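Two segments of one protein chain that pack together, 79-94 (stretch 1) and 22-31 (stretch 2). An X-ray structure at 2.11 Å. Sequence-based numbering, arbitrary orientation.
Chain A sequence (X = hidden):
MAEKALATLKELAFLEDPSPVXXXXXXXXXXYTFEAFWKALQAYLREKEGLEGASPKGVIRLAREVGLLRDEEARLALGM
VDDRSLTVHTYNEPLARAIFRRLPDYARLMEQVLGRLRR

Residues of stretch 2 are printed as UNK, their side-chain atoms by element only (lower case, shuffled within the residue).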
# COMPACT_ATOMS: atom_id res chain seq x y z
N GLY A 79 -4.33 -15.38 5.29
CA GLY A 79 -4.38 -15.16 3.86
C GLY A 79 -4.41 -13.66 3.64
O GLY A 79 -3.90 -13.15 2.64
N MSE A 80 -5.02 -12.97 4.59
CA MSE A 80 -5.14 -11.52 4.52
C MSE A 80 -3.73 -10.91 4.60
O MSE A 80 -3.43 -9.95 3.90
CB MSE A 80 -5.99 -11.04 5.69
CG MSE A 80 -6.58 -9.66 5.52
SE MSE A 80 -8.01 -9.38 6.80
CE MSE A 80 -6.95 -9.11 8.41
N VAL A 81 -2.87 -11.47 5.44
CA VAL A 81 -1.51 -10.95 5.54
C VAL A 81 -0.78 -11.15 4.21
O VAL A 81 -0.10 -10.25 3.73
CB VAL A 81 -0.72 -11.61 6.69
CG1 VAL A 81 0.77 -11.15 6.67
CG2 VAL A 81 -1.34 -11.21 8.03
N ASP A 82 -0.94 -12.32 3.59
CA ASP A 82 -0.27 -12.54 2.32
C ASP A 82 -0.80 -11.61 1.21
O ASP A 82 -0.02 -11.09 0.41
CB ASP A 82 -0.37 -14.02 1.91
CG ASP A 82 0.52 -14.93 2.77
OD1 ASP A 82 1.59 -14.46 3.24
OD2 ASP A 82 0.17 -16.12 2.95
N ASP A 83 -2.10 -11.38 1.17
CA ASP A 83 -2.66 -10.46 0.17
C ASP A 83 -2.14 -9.04 0.41
O ASP A 83 -1.99 -8.25 -0.53
CB ASP A 83 -4.18 -10.46 0.24
CG ASP A 83 -4.79 -11.60 -0.53
OD1 ASP A 83 -6.03 -11.72 -0.51
OD2 ASP A 83 -4.01 -12.37 -1.14
N ARG A 84 -1.88 -8.73 1.67
CA ARG A 84 -1.37 -7.44 2.05
C ARG A 84 0.03 -7.26 1.42
O ARG A 84 0.42 -6.17 1.02
CB ARG A 84 -1.31 -7.34 3.58
CG ARG A 84 -0.69 -6.06 4.10
CD ARG A 84 -1.50 -4.84 3.69
NE ARG A 84 -0.80 -3.60 4.02
CZ ARG A 84 0.08 -3.02 3.22
NH1 ARG A 84 0.36 -3.55 2.03
NH2 ARG A 84 0.67 -1.89 3.58
N SER A 85 0.78 -8.36 1.31
CA SER A 85 2.11 -8.26 0.72
C SER A 85 2.03 -8.16 -0.80
O SER A 85 3.00 -7.86 -1.45
CB SER A 85 2.98 -9.46 1.13
OG SER A 85 2.44 -10.68 0.63
N LEU A 86 0.85 -8.41 -1.37
CA LEU A 86 0.71 -8.32 -2.82
C LEU A 86 0.08 -7.03 -3.34
O LEU A 86 0.10 -6.77 -4.54
CB LEU A 86 -0.09 -9.51 -3.34
CG LEU A 86 0.61 -10.86 -3.45
CD1 LEU A 86 -0.42 -11.94 -3.71
CD2 LEU A 86 1.64 -10.80 -4.56
N THR A 87 -0.48 -6.21 -2.45
CA THR A 87 -1.15 -4.98 -2.88
C THR A 87 -0.28 -4.03 -3.69
O THR A 87 -0.79 -3.28 -4.54
CB THR A 87 -1.74 -4.21 -1.68
OG1 THR A 87 -0.69 -3.93 -0.74
CG2 THR A 87 -2.83 -5.02 -1.00
N VAL A 88 1.02 -4.06 -3.45
CA VAL A 88 1.94 -3.19 -4.16
C VAL A 88 2.23 -3.67 -5.59
O VAL A 88 2.89 -2.97 -6.36
CB VAL A 88 3.27 -3.01 -3.38
CG1 VAL A 88 4.06 -4.33 -3.32
CG2 VAL A 88 4.09 -1.91 -4.03
N HIS A 89 1.72 -4.84 -5.96
CA HIS A 89 1.91 -5.36 -7.32
C HIS A 89 0.56 -5.44 -8.03
O HIS A 89 0.41 -6.16 -9.02
CB HIS A 89 2.57 -6.75 -7.28
CG HIS A 89 3.91 -6.77 -6.61
ND1 HIS A 89 4.09 -7.20 -5.31
CD2 HIS A 89 5.13 -6.37 -7.05
CE1 HIS A 89 5.36 -7.06 -4.98
NE2 HIS A 89 6.02 -6.56 -6.01
N THR A 90 -0.42 -4.69 -7.53
CA THR A 90 -1.75 -4.72 -8.13
C THR A 90 -1.88 -3.83 -9.35
O THR A 90 -2.96 -3.32 -9.66
CB THR A 90 -2.85 -4.37 -7.12
OG1 THR A 90 -2.66 -3.03 -6.63
CG2 THR A 90 -2.83 -5.35 -5.97
N TYR A 91 -0.76 -3.62 -10.03
CA TYR A 91 -0.82 -2.85 -11.25
C TYR A 91 -1.42 -3.82 -12.28
O TYR A 91 -1.96 -3.41 -13.30
CB TYR A 91 0.57 -2.40 -11.70
CG TYR A 91 0.56 -2.00 -13.15
CD1 TYR A 91 -0.41 -1.12 -13.63
CD2 TYR A 91 1.45 -2.56 -14.06
CE1 TYR A 91 -0.51 -0.81 -14.98
CE2 TYR A 91 1.37 -2.26 -15.42
CZ TYR A 91 0.38 -1.39 -15.87
OH TYR A 91 0.27 -1.10 -17.21
N ASN A 92 -1.32 -5.11 -11.99
CA ASN A 92 -1.85 -6.14 -12.88
C ASN A 92 -3.32 -6.38 -12.59
O ASN A 92 -3.68 -6.79 -11.48
CB ASN A 92 -1.07 -7.45 -12.69
CG ASN A 92 0.21 -7.25 -11.92
OD1 ASN A 92 0.90 -6.24 -12.08
ND2 ASN A 92 0.55 -8.23 -11.08
N GLU A 93 -4.17 -6.12 -13.58
CA GLU A 93 -5.61 -6.31 -13.41
C GLU A 93 -5.93 -7.66 -12.80
O GLU A 93 -6.81 -7.77 -11.95
CB GLU A 93 -6.33 -6.17 -14.75
CG GLU A 93 -6.52 -4.74 -15.20
CD GLU A 93 -7.67 -4.61 -16.17
OE1 GLU A 93 -7.59 -5.18 -17.28
OE2 GLU A 93 -8.67 -3.94 -15.81
N PRO A 94 -5.23 -8.73 -13.24
CA PRO A 94 -5.50 -10.05 -12.67
C PRO A 94 -5.44 -9.98 -11.14
O PRO A 94 -6.46 -10.13 -10.46
CB PRO A 94 -4.38 -10.90 -13.26
CG PRO A 94 -4.18 -10.29 -14.60
CD PRO A 94 -4.20 -8.81 -14.30
N UNK A 22 -12.42 2.56 -8.44
CA UNK A 22 -13.01 2.06 -7.21
C UNK A 22 -12.22 0.89 -6.65
O UNK A 22 -12.02 0.79 -5.44
c UNK A 22 -14.46 1.64 -7.46
o UNK A 22 -16.64 1.30 -9.37
c UNK A 22 -15.27 2.74 -8.09
c UNK A 22 -16.61 2.26 -8.57
o UNK A 22 -17.64 2.84 -8.16
N UNK A 23 -11.81 -0.01 -7.54
CA UNK A 23 -11.04 -1.18 -7.16
C UNK A 23 -9.68 -0.80 -6.51
O UNK A 23 -9.32 -1.30 -5.46
c UNK A 23 -10.81 -2.02 -8.41
n UNK A 23 -9.79 -3.88 -12.32
c UNK A 23 -10.16 -3.37 -8.17
n UNK A 23 -11.03 -3.89 -10.39
c UNK A 23 -10.97 -3.83 -11.72
c UNK A 23 -9.87 -4.01 -9.51
n UNK A 23 -12.08 -3.72 -12.43
N UNK A 24 -8.94 0.10 -7.15
CA UNK A 24 -7.66 0.54 -6.60
C UNK A 24 -7.89 1.18 -5.23
O UNK A 24 -7.12 0.96 -4.29
c UNK A 24 -6.47 0.79 -8.82
c UNK A 24 -6.98 1.50 -7.58
o UNK A 24 -6.53 -0.47 -8.84
o UNK A 24 -6.01 1.46 -9.77
N UNK A 25 -8.96 1.96 -5.12
CA UNK A 25 -9.33 2.61 -3.87
C UNK A 25 -9.67 1.58 -2.79
O UNK A 25 -9.35 1.77 -1.62
c UNK A 25 -10.53 3.54 -4.10
N UNK A 26 -10.35 0.51 -3.17
CA UNK A 26 -10.72 -0.54 -2.22
C UNK A 26 -9.45 -1.21 -1.71
O UNK A 26 -9.36 -1.61 -0.56
c UNK A 26 -11.62 -1.56 -2.89
N UNK A 27 -8.46 -1.34 -2.58
CA UNK A 27 -7.21 -1.98 -2.19
C UNK A 27 -6.45 -1.10 -1.20
O UNK A 27 -5.91 -1.59 -0.21
c UNK A 27 -4.95 -2.65 -3.05
c UNK A 27 -7.05 -3.34 -4.27
c UNK A 27 -6.42 -3.54 -5.64
c UNK A 27 -6.36 -2.26 -3.44
N UNK A 28 -6.44 0.20 -1.46
CA UNK A 28 -5.79 1.15 -0.57
C UNK A 28 -6.46 1.11 0.81
O UNK A 28 -5.78 1.07 1.84
c UNK A 28 -5.53 3.70 -0.19
c UNK A 28 -4.04 3.77 0.15
c UNK A 28 -5.89 2.57 -1.16
o UNK A 28 -3.62 4.63 0.92
n UNK A 28 -3.24 2.87 -0.43
N UNK A 29 -7.78 1.10 0.84
CA UNK A 29 -8.50 1.07 2.11
C UNK A 29 -8.28 -0.23 2.84
O UNK A 29 -8.22 -0.26 4.07
c UNK A 29 -13.01 4.99 0.29
c UNK A 29 -10.27 2.69 1.30
c UNK A 29 -11.76 2.97 1.01
c UNK A 29 -10.00 1.31 1.87
n UNK A 29 -11.88 4.36 0.59
n UNK A 29 -12.95 6.26 -0.10
n UNK A 29 -14.18 4.37 0.36
N UNK A 30 -8.19 -1.32 2.10
CA UNK A 30 -7.92 -2.60 2.74
C UNK A 30 -6.56 -2.49 3.46
O UNK A 30 -6.40 -2.96 4.59
c UNK A 30 -7.16 -4.94 2.11
c UNK A 30 -6.00 -5.37 1.45
c UNK A 30 -7.63 -5.68 3.19
c UNK A 30 -6.96 -6.83 3.62
c UNK A 30 -5.32 -6.53 1.88
c UNK A 30 -7.86 -3.69 1.66
c UNK A 30 -5.79 -7.25 2.96
N UNK A 31 -5.61 -1.84 2.81
CA UNK A 31 -4.28 -1.68 3.39
C UNK A 31 -4.33 -1.01 4.75
O UNK A 31 -3.90 -1.61 5.75
c UNK A 31 -2.92 -1.64 1.21
o UNK A 31 -1.82 0.38 0.56
c UNK A 31 -3.38 -0.88 2.45
c UNK A 31 -1.90 -0.86 0.39
o UNK A 31 -1.19 -1.47 -0.42

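Position 22 carries three carbons, the third bonded to two oxygens. That is a carboxylate on a two-carbon arm. It lies far from stretch 1 and touches none of it. The residue is Glu22.

Position 23 has three carbons, a nitrogen, then a carbon bearing two more nitrogens. This is a guanidinium on a three-carbon arm. CA-to-CB points toward stretch 1, and the end of the arm reaches the carboxylate of Glu93. The residue is Arg23. Its NH1 lies 3.7 Å from Glu93 OE2, a long salt bridge. The oxygen sits at the edge of the guanidinium, near its plane. Glu93 is poorly ordered, so this contact is less firmly placed than the others.

Position 24 has two carbons, the second carrying two oxygens. The short carboxylate comes near stretch 1 but makes no close contact with it. The residue is Asp24.

Position 25 has one side-chain carbon, out of reach of stretch 1. It is Ala25. Position 26 is the same. It is Ala26.

Position 27 has four carbons, forked at the first, with one arm two carbons long. Branching at CB with unequal arms separates it from leucine and valine. CA-to-CB points toward stretch 1, and the side chain meets Thr87 and Thr90. The residue is Ile27. Its CG2 lies 3.8 Å from Thr87 CG2, and its CD1 lies 3.9 Å from Thr90 OG1. That hydroxyl is already used within stretch 1, where Thr90 OG1 donates to Thr87 O at 2.8 Å.

Position 28 has three carbons, the third carrying one oxygen and one nitrogen. This is an amide on a two-carbon arm. CA-to-CB points away from stretch 1, and the amide is hydrogen-bonded elsewhere in the structure. The residue is Gln28.

Position 29 repeats the pattern of three carbons, a nitrogen and a carbon with two more nitrogens. It is extended and out of reach of stretch 1. The residue is Arg29.

Position 30 has one carbon followed by a ring of six carbons, with no oxygen. The ring reaches Met80, Asp83, Arg84 and Thr87. The residue is Phe30. Its CE1 lies 3.4 Å from Met80 CG, and its CD2 lies 4.0 Å from Thr87 CG2. Both neighbours sit at the ring edge.

Position 31 has three carbons, the third carrying two oxygens. The carboxylate approaches Thr87 and Arg84. The residue is Glu31. Thr87 OG1 donates a hydrogen bond to Glu31 OE1 at 2.5 Å. Arg84 NH1 forms a salt bridge to Glu31 OE1 at 3.6 Å. The oxygen is well out of the guanidinium plane, so the attraction is between charges and no N-H points at it.

The contact combines apolar packing with polar pairing. Phe30 packs edge-on against Met80 and Thr87, and Ile27 adds to the apolar part. Thr87 takes part in both the apolar and the polar contacts: its methyl meets Ile27 and Phe30, while its hydroxyl binds Glu31. Arg84 adds charge at the same carboxylate, and the long Arg23 to Glu93 pair extends the contact toward the end of stretch 1.

Stretch 2 (22-31) ERDAAIQRFE
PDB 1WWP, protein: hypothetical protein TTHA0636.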